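Alpha-(N-acetylaminomethylene)succinic acid hydrolase (Mesorhizobium loti, PDB 3KXP) catalyses the last step of vitamin B6 degradation, hydrolysing (E)-2-(acetamidomethylene)succinate to succinic semialdehyde, acetate, ammonia and carbon dioxide. Local coordinates at residues A[120-125]-A[152-157]; A[135-140]-A[159-164]. All coordinates share one frame; numbering follows the deposited sequence.

Contact 1 (A[120-125]-A[152-157]); sequences YADDIA and AAKYPD
D122 meets K154 and Y155 in a polar contact between two helices of the alpha/beta hydrolase fold: helix 117-131 is joined at its flank to the C-terminal end of helix 143-154, where Y155 is the first residue to leave helical geometry. Helix 143-154 follows S142, the assigned nucleophile, and the contact fastens its C-terminal end to the preceding helix on the same side of the sheet. D122 OD1 accepts a hydrogen bond from Y155 OH at 2.5 Å and forms a salt bridge with K154 NZ at 2.9 Å. K154 NZ comes to the syn lone pair, on the side of OD2, whereas Y155 OH stands above the carboxylate plane, 39° out of it. The lysine reaches across with its chain fully extended; its CG lies anti to the backbone N (chi1 -171°), and each later bond is also close to anti.

Y155 adds an apolar half to the same meeting. Its ring is turned 73° against the carboxylate, with D122 OD1 at the ring edge, in plane. A125 CB sits over the centre of one face in a CH-pi contact, 3.4 Å from the ring centroid. On the opposite face K154 CG lies 3.9 Å above the plane, displaced toward the rim, so the tyrosine is held between a methyl group of one helix and the lysine stem of its own segment. D123, pointing away from this contact, forms salt bridges with R103 and R57.

Two donors converging on a single oxygen probably concentrate the negative charge of D122 there and help keep the carboxylate ionised; the bond to D122 OD1 fixes the position of the hydroxyl, while A125 CB and K154 CG on the two faces probably limit turning of the ring.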
loop_
_atom_site.group_PDB
_atom_site.type_symbol
_atom_site.label_atom_id
_atom_site.label_comp_id
_atom_site.label_asym_id
_atom_site.label_seq_id
_atom_site.Cartn_x
_atom_site.Cartn_y
_atom_site.Cartn_z
ATOM N N TYR A 120 -10.910 -22.289 -9.105
ATOM C CA TYR A 120 -10.495 -21.893 -7.759
ATOM C C TYR A 120 -11.185 -20.610 -7.302
ATOM O O TYR A 120 -11.478 -20.437 -6.107
ATOM C CB TYR A 120 -8.980 -21.664 -7.684
ATOM C CG TYR A 120 -8.114 -22.901 -7.672
ATOM C CD1 TYR A 120 -7.618 -23.439 -8.858
ATOM C CD2 TYR A 120 -7.742 -23.499 -6.467
ATOM C CE1 TYR A 120 -6.764 -24.540 -8.849
ATOM C CE2 TYR A 120 -6.889 -24.600 -6.444
ATOM C CZ TYR A 120 -6.404 -25.116 -7.639
ATOM O OH TYR A 120 -5.575 -26.218 -7.626
ATOM N N ALA A 121 -11.422 -19.702 -8.246
ATOM C CA ALA A 121 -12.068 -18.429 -7.934
ATOM C C ALA A 121 -13.517 -18.639 -7.484
ATOM O O ALA A 121 -13.970 -18.030 -6.509
ATOM C CB ALA A 121 -12.017 -17.501 -9.151
ATOM N N ASP A 122 -14.241 -19.501 -8.194
ATOM C CA ASP A 122 -15.622 -19.775 -7.832
ATOM C C ASP A 122 -15.670 -20.464 -6.470
ATOM O O ASP A 122 -16.623 -20.268 -5.707
ATOM C CB ASP A 122 -16.310 -20.643 -8.895
ATOM C CG ASP A 122 -16.463 -19.924 -10.235
ATOM O OD1 ASP A 122 -16.513 -18.673 -10.247
ATOM O OD2 ASP A 122 -16.544 -20.610 -11.276
ATOM N N ASP A 123 -14.649 -21.261 -6.155
ATOM C CA ASP A 123 -14.608 -21.933 -4.856
ATOM C C ASP A 123 -14.595 -20.902 -3.742
ATOM O O ASP A 123 -15.229 -21.090 -2.708
ATOM C CB ASP A 123 -13.359 -22.804 -4.716
ATOM C CG ASP A 123 -13.490 -24.136 -5.413
ATOM O OD1 ASP A 123 -12.459 -24.825 -5.548
ATOM O OD2 ASP A 123 -14.613 -24.498 -5.821
ATOM N N ILE A 124 -13.860 -19.814 -3.960
ATOM C CA ILE A 124 -13.738 -18.746 -2.969
ATOM C C ILE A 124 -15.068 -18.028 -2.748
ATOM O O ILE A 124 -15.464 -17.784 -1.613
ATOM C CB ILE A 124 -12.638 -17.727 -3.394
ATOM C CG1 ILE A 124 -11.292 -18.458 -3.474
ATOM C CG2 ILE A 124 -12.569 -16.559 -2.403
ATOM C CD1 ILE A 124 -10.121 -17.590 -3.864
ATOM N N ALA A 125 -15.751 -17.690 -3.834
ATOM C CA ALA A 125 -17.045 -17.026 -3.734
ATOM C C ALA A 125 -17.998 -17.945 -2.972
ATOM O O ALA A 125 -18.672 -17.523 -2.027
ATOM C CB ALA A 125 -17.591 -16.749 -5.121
ATOM N N ALA A 152 -11.633 -11.539 -6.565
ATOM C CA ALA A 152 -11.960 -10.147 -6.280
ATOM C C ALA A 152 -12.484 -9.406 -7.510
ATOM O O ALA A 152 -13.393 -8.580 -7.416
ATOM C CB ALA A 152 -10.730 -9.432 -5.730
ATOM N N ALA A 153 -11.900 -9.701 -8.663
ATOM C CA ALA A 153 -12.301 -9.058 -9.902
ATOM C C ALA A 153 -13.639 -9.587 -10.411
ATOM O O ALA A 153 -14.367 -8.884 -11.113
ATOM C CB ALA A 153 -11.221 -9.261 -10.963
ATOM N N LYS A 154 -13.962 -10.827 -10.065
ATOM C CA LYS A 154 -15.213 -11.418 -10.518
ATOM C C LYS A 154 -16.332 -11.262 -9.490
ATOM O O LYS A 154 -17.501 -11.236 -9.850
ATOM C CB LYS A 154 -15.003 -12.895 -10.859
ATOM C CG LYS A 154 -16.199 -13.547 -11.538
ATOM C CD LYS A 154 -15.929 -15.009 -11.881
ATOM C CE LYS A 154 -17.188 -15.695 -12.413
ATOM N NZ LYS A 154 -16.982 -17.157 -12.696
ATOM N N TYR A 155 -15.971 -11.142 -8.216
ATOM C CA TYR A 155 -16.955 -10.991 -7.141
ATOM C C TYR A 155 -16.654 -9.806 -6.224
ATOM O O TYR A 155 -16.434 -9.975 -5.022
ATOM C CB TYR A 155 -17.018 -12.267 -6.296
ATOM C CG TYR A 155 -17.301 -13.508 -7.099
ATOM C CD1 TYR A 155 -16.287 -14.410 -7.403
ATOM C CD2 TYR A 155 -18.584 -13.775 -7.560
ATOM C CE1 TYR A 155 -16.544 -15.548 -8.145
ATOM C CE2 TYR A 155 -18.855 -14.908 -8.305
ATOM C CZ TYR A 155 -17.832 -15.792 -8.595
ATOM O OH TYR A 155 -18.103 -16.911 -9.347
ATOM N N PRO A 156 -16.656 -8.587 -6.782
ATOM C CA PRO A 156 -16.388 -7.338 -6.065
ATOM C C PRO A 156 -17.017 -7.263 -4.680
ATOM O O PRO A 156 -16.343 -6.961 -3.695
ATOM C CB PRO A 156 -16.970 -6.282 -7.000
ATOM C CG PRO A 156 -16.697 -6.856 -8.334
ATOM C CD PRO A 156 -17.073 -8.307 -8.168
ATOM N N ASP A 157 -18.315 -7.540 -4.620
ATOM C CA ASP A 157 -19.073 -7.476 -3.375
ATOM C C ASP A 157 -18.673 -8.476 -2.287
ATOM O O ASP A 157 -18.808 -8.192 -1.097
ATOM C CB ASP A 157 -20.567 -7.623 -3.691
ATOM C CG ASP A 157 -21.099 -6.488 -4.572
ATOM O OD1 ASP A 157 -22.256 -6.582 -5.036
ATOM O OD2 ASP A 157 -20.369 -5.496 -4.798
#

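Contact 2 (A[135-140]-A[159-164])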
loop_
_atom_site.group_PDB
_atom_site.type_symbol
_atom_site.label_atom_id
_atom_site.label_comp_id
_atom_site.label_asym_id
_atom_site.label_seq_id
_atom_site.Cartn_x
_atom_site.Cartn_y
_atom_site.Cartn_z
ATOM N N HIS A 135 -18.186 -9.767 3.709
ATOM C CA HIS A 135 -17.135 -9.800 2.697
ATOM C C HIS A 135 -15.799 -10.153 3.345
ATOM O O HIS A 135 -15.560 -9.853 4.516
ATOM C CB HIS A 135 -17.053 -8.453 1.963
ATOM C CG HIS A 135 -16.774 -7.284 2.858
ATOM N ND1 HIS A 135 -16.498 -6.027 2.367
ATOM C CD2 HIS A 135 -16.693 -7.188 4.207
ATOM C CE1 HIS A 135 -16.254 -5.206 3.374
ATOM N NE2 HIS A 135 -16.364 -5.886 4.502
ATOM N N ALA A 136 -14.921 -10.790 2.583
ATOM C CA ALA A 136 -13.651 -11.215 3.146
ATOM C C ALA A 136 -12.408 -10.562 2.583
ATOM O O ALA A 136 -12.362 -10.154 1.422
ATOM C CB ALA A 136 -13.520 -12.734 3.018
ATOM N N ILE A 137 -11.404 -10.465 3.443
ATOM C CA ILE A 137 -10.104 -9.945 3.071
ATOM C C ILE A 137 -9.366 -11.213 2.653
ATOM O O ILE A 137 -9.270 -12.165 3.428
ATOM C CB ILE A 137 -9.391 -9.300 4.279
ATOM C CG1 ILE A 137 -10.170 -8.053 4.729
ATOM C CG2 ILE A 137 -7.942 -8.961 3.914
ATOM C CD1 ILE A 137 -9.670 -7.447 6.011
ATOM N N LEU A 138 -8.883 -11.237 1.420
ATOM C CA LEU A 138 -8.167 -12.393 0.893
ATOM C C LEU A 138 -6.629 -12.248 0.933
ATOM O O LEU A 138 -6.061 -11.325 0.335
ATOM C CB LEU A 138 -8.626 -12.657 -0.543
ATOM C CG LEU A 138 -9.932 -13.413 -0.817
ATOM C CD1 LEU A 138 -11.011 -13.040 0.179
ATOM C CD2 LEU A 138 -10.376 -13.114 -2.245
ATOM N N VAL A 139 -5.974 -13.168 1.642
ATOM C CA VAL A 139 -4.519 -13.204 1.765
ATOM C C VAL A 139 -4.044 -14.462 1.044
ATOM O O VAL A 139 -4.174 -15.567 1.565
ATOM C CB VAL A 139 -4.084 -13.308 3.229
ATOM C CG1 VAL A 139 -2.566 -13.441 3.316
ATOM C CG2 VAL A 139 -4.560 -12.090 3.999
ATOM N N GLY A 140 -3.496 -14.299 -0.153
ATOM C CA GLY A 140 -3.056 -15.463 -0.902
ATOM C C GLY A 140 -1.597 -15.515 -1.310
ATOM O O GLY A 140 -0.983 -14.499 -1.639
ATOM N N VAL A 159 -15.593 -9.585 -1.689
ATOM C CA VAL A 159 -14.262 -9.343 -1.155
ATOM C C VAL A 159 -13.916 -7.886 -0.893
ATOM O O VAL A 159 -14.071 -7.009 -1.747
ATOM C CB VAL A 159 -13.185 -10.014 -2.058
ATOM C CG1 VAL A 159 -13.671 -10.060 -3.482
ATOM C CG2 VAL A 159 -11.858 -9.274 -1.958
ATOM N N ARG A 160 -13.442 -7.656 0.322
ATOM C CA ARG A 160 -13.056 -6.342 0.808
ATOM C C ARG A 160 -11.711 -5.876 0.248
ATOM O O ARG A 160 -11.576 -4.740 -0.207
ATOM C CB ARG A 160 -13.007 -6.393 2.338
ATOM C CG ARG A 160 -12.388 -5.189 3.011
ATOM C CD ARG A 160 -12.460 -5.352 4.527
ATOM N NE ARG A 160 -11.394 -4.612 5.198
ATOM C CZ ARG A 160 -11.253 -4.519 6.516
ATOM N NH1 ARG A 160 -12.115 -5.118 7.328
ATOM N NH2 ARG A 160 -10.240 -3.825 7.017
ATOM N N SER A 161 -10.723 -6.764 0.276
ATOM C CA SER A 161 -9.391 -6.439 -0.203
ATOM C C SER A 161 -8.543 -7.692 -0.343
ATOM O O SER A 161 -8.848 -8.736 0.242
ATOM C CB SER A 161 -8.710 -5.477 0.767
ATOM O OG SER A 161 -8.733 -6.002 2.079
ATOM N N VAL A 162 -7.466 -7.577 -1.108
ATOM C CA VAL A 162 -6.578 -8.701 -1.334
ATOM C C VAL A 162 -5.118 -8.378 -1.072
ATOM O O VAL A 162 -4.644 -7.286 -1.380
ATOM C CB VAL A 162 -6.656 -9.190 -2.788
ATOM C CG1 VAL A 162 -5.696 -10.358 -2.995
ATOM C CG2 VAL A 162 -8.074 -9.580 -3.130
ATOM N N VAL A 163 -4.417 -9.340 -0.494
ATOM C CA VAL A 163 -2.990 -9.225 -0.263
ATOM C C VAL A 163 -2.439 -10.340 -1.150
ATOM O O VAL A 163 -2.448 -11.510 -0.761
ATOM C CB VAL A 163 -2.606 -9.500 1.199
ATOM C CG1 VAL A 163 -1.103 -9.549 1.326
ATOM C CG2 VAL A 163 -3.177 -8.409 2.116
ATOM N N ALA A 164 -2.003 -9.972 -2.353
ATOM C CA ALA A 164 -1.463 -10.915 -3.327
ATOM C C ALA A 164 0.044 -11.135 -3.148
ATOM O O ALA A 164 0.860 -10.376 -3.672
ATOM C CB ALA A 164 -1.750 -10.414 -4.736
#
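The H135 ring has R160 CB over one face, 3.5 Å above its plane and offset toward the rim. The R160 guanidinium is covered in turn by I137 CD1, which lies 3.3 Å above the centre of one face. I137 and R160 run side by side, the arginine extended from CG to NE with CG anti to the backbone N (chi1 170°). Its NH2 is hydrogen-bonded to A314 O, at the C terminus of the second subunit, which links this corner across the dimer.

The segments pair as parallel strands, A136 opposite V159 before the corner at R160 and L138 opposite V162 after it. L138 is held through both its N, which donates to S161 O at 2.8 Å, and its O, which accepts from V163 N at 2.7 Å. G140 N bonds to V163 O, while R160 N reaches A136 O from above the carbonyl plane. I137 CG2 and CG1 pack on S161 OG, a buried hydroxyl for which no polar partner is found.

These are adjacent interior strands of the mixed sheet, 136-141 and 159-165 of a right-handed beta-alpha-beta crossover. Strand 136-141 leads through G140 into S142, consistent with the nucleophile elbow (GxSxG) of this fold, and strand 159-165 leads to D166, assigned to the active site. L138, V159 and V162 face the connecting helix 143-154; on the opposite face I137, S161 and V163 meet helix 301-313, and strand 70-74 flanks strand 136-141.

How the contacts relate
From the N terminus, the chain enters helix 117-131, which supplies the first half of contact 1, and turns into strand 136-141, the first half of contact 2. It passes S142, the assigned nucleophile, into helix 143-154, whose end closes contact 1, then strand 159-165 closes contact 2 just before D166, assigned to the active site. The two loops therefore cross, each opening before the other is shut. Contact 1 ties the helices to each other on the face of the sheet that carries L138, V159 and V162; contact 2 ties the strands that this helix layer covers. The layers meet where A152 packs on V159 and V162, and I124 on L138.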